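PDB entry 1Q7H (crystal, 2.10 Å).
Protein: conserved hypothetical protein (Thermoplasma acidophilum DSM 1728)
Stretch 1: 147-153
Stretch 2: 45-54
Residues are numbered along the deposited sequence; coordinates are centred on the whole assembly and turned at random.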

ATOM      1  N   GLU A 147      -3.594  -6.828  10.815  1.00 25.56           N
ATOM      2  CA  GLU A 147      -4.103  -8.192  10.701  1.00 29.16           C
ATOM      3  C   GLU A 147      -3.522  -8.971   9.533  1.00 27.88           C
ATOM      4  O   GLU A 147      -3.299 -10.174   9.638  1.00 27.25           O
ATOM      5  CB  GLU A 147      -5.633  -8.185  10.603  1.00 36.85           C
ATOM      6  CG  GLU A 147      -6.191  -7.142   9.641  1.00 58.32           C
ATOM      7  CD  GLU A 147      -7.645  -7.398   9.266  1.00 65.49           C
ATOM      8  OE1 GLU A 147      -8.466  -7.646  10.177  1.00 69.89           O
ATOM      9  OE2 GLU A 147      -7.966  -7.343   8.057  1.00 69.53           O
ATOM     10  N   LEU A 148      -3.277  -8.296   8.416  1.00 25.70           N
ATOM     11  CA  LEU A 148      -2.711  -8.973   7.260  1.00 25.41           C
ATOM     12  C   LEU A 148      -1.316  -9.505   7.575  1.00 27.70           C
ATOM     13  O   LEU A 148      -0.986 -10.641   7.234  1.00 26.64           O
ATOM     14  CB  LEU A 148      -2.670  -8.021   6.060  1.00 23.00           C
ATOM     15  CG  LEU A 148      -4.067  -7.597   5.591  1.00 28.78           C
ATOM     16  CD1 LEU A 148      -3.995  -6.514   4.519  1.00 22.98           C
ATOM     17  CD2 LEU A 148      -4.786  -8.822   5.067  1.00 29.35           C
ATOM     18  N   ILE A 149      -0.502  -8.693   8.240  1.00 25.98           N
ATOM     19  CA  ILE A 149       0.851  -9.104   8.589  1.00 25.22           C
ATOM     20  C   ILE A 149       0.878 -10.149   9.704  1.00 26.89           C
ATOM     21  O   ILE A 149       1.734 -11.029   9.702  1.00 22.14           O
ATOM     22  CB  ILE A 149       1.717  -7.864   8.972  1.00 28.77           C
ATOM     23  CG1 ILE A 149       2.287  -7.244   7.693  1.00 23.21           C
ATOM     24  CG2 ILE A 149       2.856  -8.251   9.929  1.00 16.65           C
ATOM     25  CD1 ILE A 149       3.014  -5.957   7.919  1.00 38.09           C
ATOM     26  N   ARG A 150      -0.052 -10.061  10.651  1.00 27.87           N
ATOM     27  CA  ARG A 150      -0.099 -11.036  11.736  1.00 29.51           C
ATOM     28  C   ARG A 150      -0.582 -12.372  11.182  1.00 28.71           C
ATOM     29  O   ARG A 150      -0.179 -13.433  11.654  1.00 29.72           O
ATOM     30  CB  ARG A 150      -1.034 -10.578  12.865  1.00 31.66           C
ATOM     31  CG  ARG A 150      -0.566  -9.338  13.630  1.00 42.29           C
ATOM     32  CD  ARG A 150      -1.396  -9.114  14.900  1.00 46.03           C
ATOM     33  NE  ARG A 150      -2.833  -9.012  14.627  1.00 51.42           N
ATOM     34  CZ  ARG A 150      -3.475  -7.879  14.343  1.00 52.59           C
ATOM     35  NH1 ARG A 150      -2.818  -6.724  14.295  1.00 50.04           N
ATOM     36  NH2 ARG A 150      -4.780  -7.903  14.092  1.00 50.28           N
ATOM     37  N   ALA A 151      -1.434 -12.316  10.163  1.00 27.95           N
ATOM     38  CA  ALA A 151      -1.961 -13.528   9.547  1.00 26.32           C
ATOM     39  C   ALA A 151      -0.977 -14.183   8.576  1.00 32.57           C
ATOM     40  O   ALA A 151      -1.035 -15.390   8.351  1.00 33.80           O
ATOM     41  CB  ALA A 151      -3.253 -13.218   8.825  1.00 24.03           C
ATOM     42  N   PHE A 152      -0.078 -13.394   7.997  1.00 30.62           N
ATOM     43  CA  PHE A 152       0.880 -13.935   7.043  1.00 32.00           C
ATOM     44  C   PHE A 152       2.308 -13.667   7.452  1.00 35.97           C
ATOM     45  O   PHE A 152       3.006 -12.875   6.821  1.00 39.47           O
ATOM     46  CB  PHE A 152       0.614 -13.348   5.665  1.00 28.63           C
ATOM     47  CG  PHE A 152      -0.715 -13.726   5.110  1.00 25.03           C
ATOM     48  CD1 PHE A 152      -0.960 -15.032   4.702  1.00 27.67           C
ATOM     49  CD2 PHE A 152      -1.744 -12.796   5.048  1.00 25.75           C
ATOM     50  CE1 PHE A 152      -2.215 -15.410   4.237  1.00 24.69           C
ATOM     51  CE2 PHE A 152      -3.000 -13.155   4.590  1.00 23.27           C
ATOM     52  CZ  PHE A 152      -3.238 -14.475   4.183  1.00 30.15           C
ATOM     53  N   PRO A 153       2.765 -14.333   8.519  1.00 43.32           N
ATOM     54  CA  PRO A 153       4.126 -14.175   9.034  1.00 48.21           C
ATOM     55  C   PRO A 153       5.154 -14.353   7.924  1.00 55.59           C
ATOM     56  O   PRO A 153       6.003 -13.448   7.770  1.00 62.90           O
ATOM     57  CB  PRO A 153       4.220 -15.269  10.091  1.00 48.55           C
ATOM     58  CG  PRO A 153       2.808 -15.367  10.590  1.00 47.75           C
ATOM     59  CD  PRO A 153       2.020 -15.331   9.306  1.00 45.58           C
ATOM     60  OXT PRO A 153       5.094 -15.392   7.225  1.00 58.32           O
TER
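Stretch 2 45-54: GGKPMVFQAG

Stretch 2 runs as a strand from Lys 47 to Gln 52, extended except at Met 49, whose phi/psi of -110/-33 breaks the run. With loop at both ends, it lies across one side of the last helix of the chain, whose residues here run from Glu 147 to Ala 151, and the two residues that follow it. The directions are opposed: the start of the strand meets the end of the chain, and its later residues meet the helix. Pro 48 lies opposite Phe 152, with 6.6 Å between the CA of Pro 48 and the CA of Phe 152, and Phe 51 lies opposite Leu 148, where the CA of Phe 51 and the CA of Leu 148 are 7.4 Å apart. Three steps along the strand match four along the chain, from Leu 148 in the helix to Phe 152 just after it. No hydrogen bond crosses between the stretches, so fit is carried by shape and apolar packing.

The main bump is the ring of Phe 51, whose chi1 is in the m well and which has the largest area covered of any residue here. It fills a hollow made by Leu 148, Ile 149 and Phe 152. Leu 148 forms the floor: its CB stands 3.7 Å from the centroid of the Phe 51 ring, only 6° off the ring normal, a CH-pi contact made over the face. The CB of Leu 148 is 3.8 Å from CZ of Phe 51, and the carbonyl O of Leu 148 is 3.7 Å from CE1 of Phe 51. O of Leu 148 also accepts the helical hydrogen bond from N of Phe 152, at 3.0 Å. Ile 149, whose CB points sideways, contributes its CG1 at 4.2 Å from CZ of Phe 51.

Phe 152 supplies another wall. It is the first residue to leave helical angles, yet its CB still points toward the strand and its chi1 is also m. Its CD2 comes within 3.7 Å of CE1 of Phe 51, but the rings meet obliquely, with planes at 36° and centroids 6.0 Å apart.

Two smaller fittings extend the contact. Beyond Phe 51, the methyl CB of Ala 53 approaches CD2 of Leu 148 at 4.2 Å, a small side chain against a branch of the larger one. Toward the start of the strand, the compact ring of Pro 48 sits against the backbone and base of Phe 152: CG of Pro 48 is 3.5 Å from O of Phe 152, and CB of Pro 48 is 4.3 Å from CB of Phe 152. The CA-to-CB bond of Pro 153 points away, but its terminal O lies 4.0 Å from CD of Pro 48.

The rule to read here is spacing. Pro 48 and Phe 51 on the strand match Phe 152 and Leu 148 on the chain, and both point CB toward stretch 1 although three apart, because Met 49, a selenomethionine with psi -33, breaks the alternation; neither it nor Val 50 touches stretch 1.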

ATOM      1  N   GLY A  45      10.808 -14.162  -1.404  1.00 28.74           N
ATOM      2  CA  GLY A  45      11.859 -14.391  -0.431  1.00 25.78           C
ATOM      3  C   GLY A  45      11.421 -14.473   1.021  1.00 25.49           C
ATOM      4  O   GLY A  45      12.078 -13.905   1.891  1.00 29.31           O
ATOM      5  N   GLY A  46      10.318 -15.154   1.308  1.00 21.97           N
ATOM      6  CA  GLY A  46       9.907 -15.268   2.699  1.00 26.93           C
ATOM      7  C   GLY A  46       9.122 -14.116   3.317  1.00 33.30           C
ATOM      8  O   GLY A  46       8.700 -14.212   4.470  1.00 32.29           O
ATOM      9  N   LYS A  47       8.925 -13.028   2.580  1.00 28.41           N
ATOM     10  CA  LYS A  47       8.159 -11.904   3.113  1.00 27.55           C
ATOM     11  C   LYS A  47       6.872 -11.688   2.317  1.00 21.86           C
ATOM     12  O   LYS A  47       6.855 -11.847   1.101  1.00 18.80           O
ATOM     13  CB  LYS A  47       8.989 -10.617   3.084  1.00 31.39           C
ATOM     14  CG  LYS A  47       9.970 -10.460   4.236  1.00 41.47           C
ATOM     15  CD  LYS A  47      10.269  -8.981   4.503  1.00 46.82           C
ATOM     16  CE  LYS A  47      11.191  -8.351   3.458  1.00 49.94           C
ATOM     17  NZ  LYS A  47      12.640  -8.567   3.768  1.00 48.81           N
ATOM     18  N   PRO A  48       5.766 -11.348   2.999  1.00 16.89           N
ATOM     19  CA  PRO A  48       4.521 -11.127   2.255  1.00 15.34           C
ATOM     20  C   PRO A  48       4.642  -9.831   1.456  1.00 17.06           C
ATOM     21  O   PRO A  48       4.957  -8.781   2.013  1.00 18.17           O
ATOM     22  CB  PRO A  48       3.463 -11.061   3.363  1.00 15.37           C
ATOM     23  CG  PRO A  48       4.222 -10.514   4.536  1.00 14.28           C
ATOM     24  CD  PRO A  48       5.538 -11.277   4.454  1.00 12.11           C
HETATM   25  N   MSE A  49       4.395  -9.910   0.151  1.00 17.21           N
HETATM   26  CA  MSE A  49       4.522  -8.753  -0.730  1.00 13.53           C
HETATM   27  C   MSE A  49       3.213  -8.192  -1.289  1.00 17.33           C
HETATM   28  O   MSE A  49       3.091  -6.981  -1.503  1.00 16.11           O
HETATM   29  CB  MSE A  49       5.477  -9.112  -1.866  1.00 18.37           C
HETATM   30  CG  MSE A  49       6.872  -9.478  -1.364  1.00 16.14           C
HETATM   31 SE   MSE A  49       7.832  -7.923  -0.672  1.00 32.05          SE
HETATM   32  CE  MSE A  49       9.569  -8.697  -0.332  1.00 30.59           C
ATOM     33  N   VAL A  50       2.238  -9.059  -1.532  1.00 13.85           N
ATOM     34  CA  VAL A  50       0.951  -8.611  -2.049  1.00 15.07           C
ATOM     35  C   VAL A  50      -0.167  -9.354  -1.332  1.00 18.51           C
ATOM     36  O   VAL A  50      -0.135 -10.576  -1.226  1.00 21.78           O
ATOM     37  CB  VAL A  50       0.820  -8.870  -3.564  1.00 16.59           C
ATOM     38  CG1 VAL A  50      -0.494  -8.317  -4.069  1.00 17.74           C
ATOM     39  CG2 VAL A  50       1.981  -8.237  -4.315  1.00 12.92           C
ATOM     40  N   PHE A  51      -1.151  -8.613  -0.834  1.00 14.81           N
ATOM     41  CA  PHE A  51      -2.278  -9.221  -0.144  1.00 19.15           C
ATOM     42  C   PHE A  51      -3.512  -9.170  -1.034  1.00 19.67           C
ATOM     43  O   PHE A  51      -3.746  -8.187  -1.743  1.00 21.54           O
ATOM     44  CB  PHE A  51      -2.596  -8.474   1.159  1.00 18.16           C
ATOM     45  CG  PHE A  51      -1.489  -8.499   2.166  1.00 17.17           C
ATOM     46  CD1 PHE A  51      -1.133  -9.684   2.799  1.00 19.09           C
ATOM     47  CD2 PHE A  51      -0.804  -7.332   2.492  1.00 18.51           C
ATOM     48  CE1 PHE A  51      -0.102  -9.712   3.750  1.00 21.85           C
ATOM     49  CE2 PHE A  51       0.224  -7.349   3.439  1.00 23.22           C
ATOM     50  CZ  PHE A  51       0.575  -8.544   4.069  1.00 21.07           C
ATOM     51  N   GLN A  52      -4.288 -10.241  -0.997  1.00 22.06           N
ATOM     52  CA  GLN A  52      -5.530 -10.317  -1.744  1.00 28.94           C
ATOM     53  C   GLN A  52      -6.591 -10.248  -0.650  1.00 31.57           C
ATOM     54  O   GLN A  52      -6.908 -11.249  -0.020  1.00 35.91           O
ATOM     55  CB  GLN A  52      -5.623 -11.645  -2.489  1.00 28.35           C
ATOM     56  CG  GLN A  52      -6.932 -11.884  -3.237  1.00 36.16           C
ATOM     57  CD  GLN A  52      -7.178 -10.895  -4.367  1.00 38.54           C
ATOM     58  OE1 GLN A  52      -7.702  -9.803  -4.151  1.00 44.75           O
ATOM     59  NE2 GLN A  52      -6.795 -11.276  -5.583  1.00 41.12           N
ATOM     60  N   ALA A  53      -7.096  -9.051  -0.391  1.00 37.04           N
ATOM     61  CA  ALA A  53      -8.117  -8.851   0.632  1.00 41.21           C
ATOM     62  C   ALA A  53      -9.111  -7.869   0.037  1.00 43.92           C
ATOM     63  O   ALA A  53      -9.155  -6.698   0.419  1.00 47.88           O
ATOM     64  CB  ALA A  53      -7.487  -8.274   1.891  1.00 39.48           C
ATOM     65  N   GLY A  54      -9.913  -8.360  -0.902  1.00 45.12           N
ATOM     66  CA  GLY A  54     -10.864  -7.504  -1.583  1.00 45.16           C
ATOM     67  C   GLY A  54     -10.130  -7.129  -2.851  1.00 46.74           C
ATOM     68  O   GLY A  54     -10.342  -7.725  -3.910  1.00 50.80           O
TER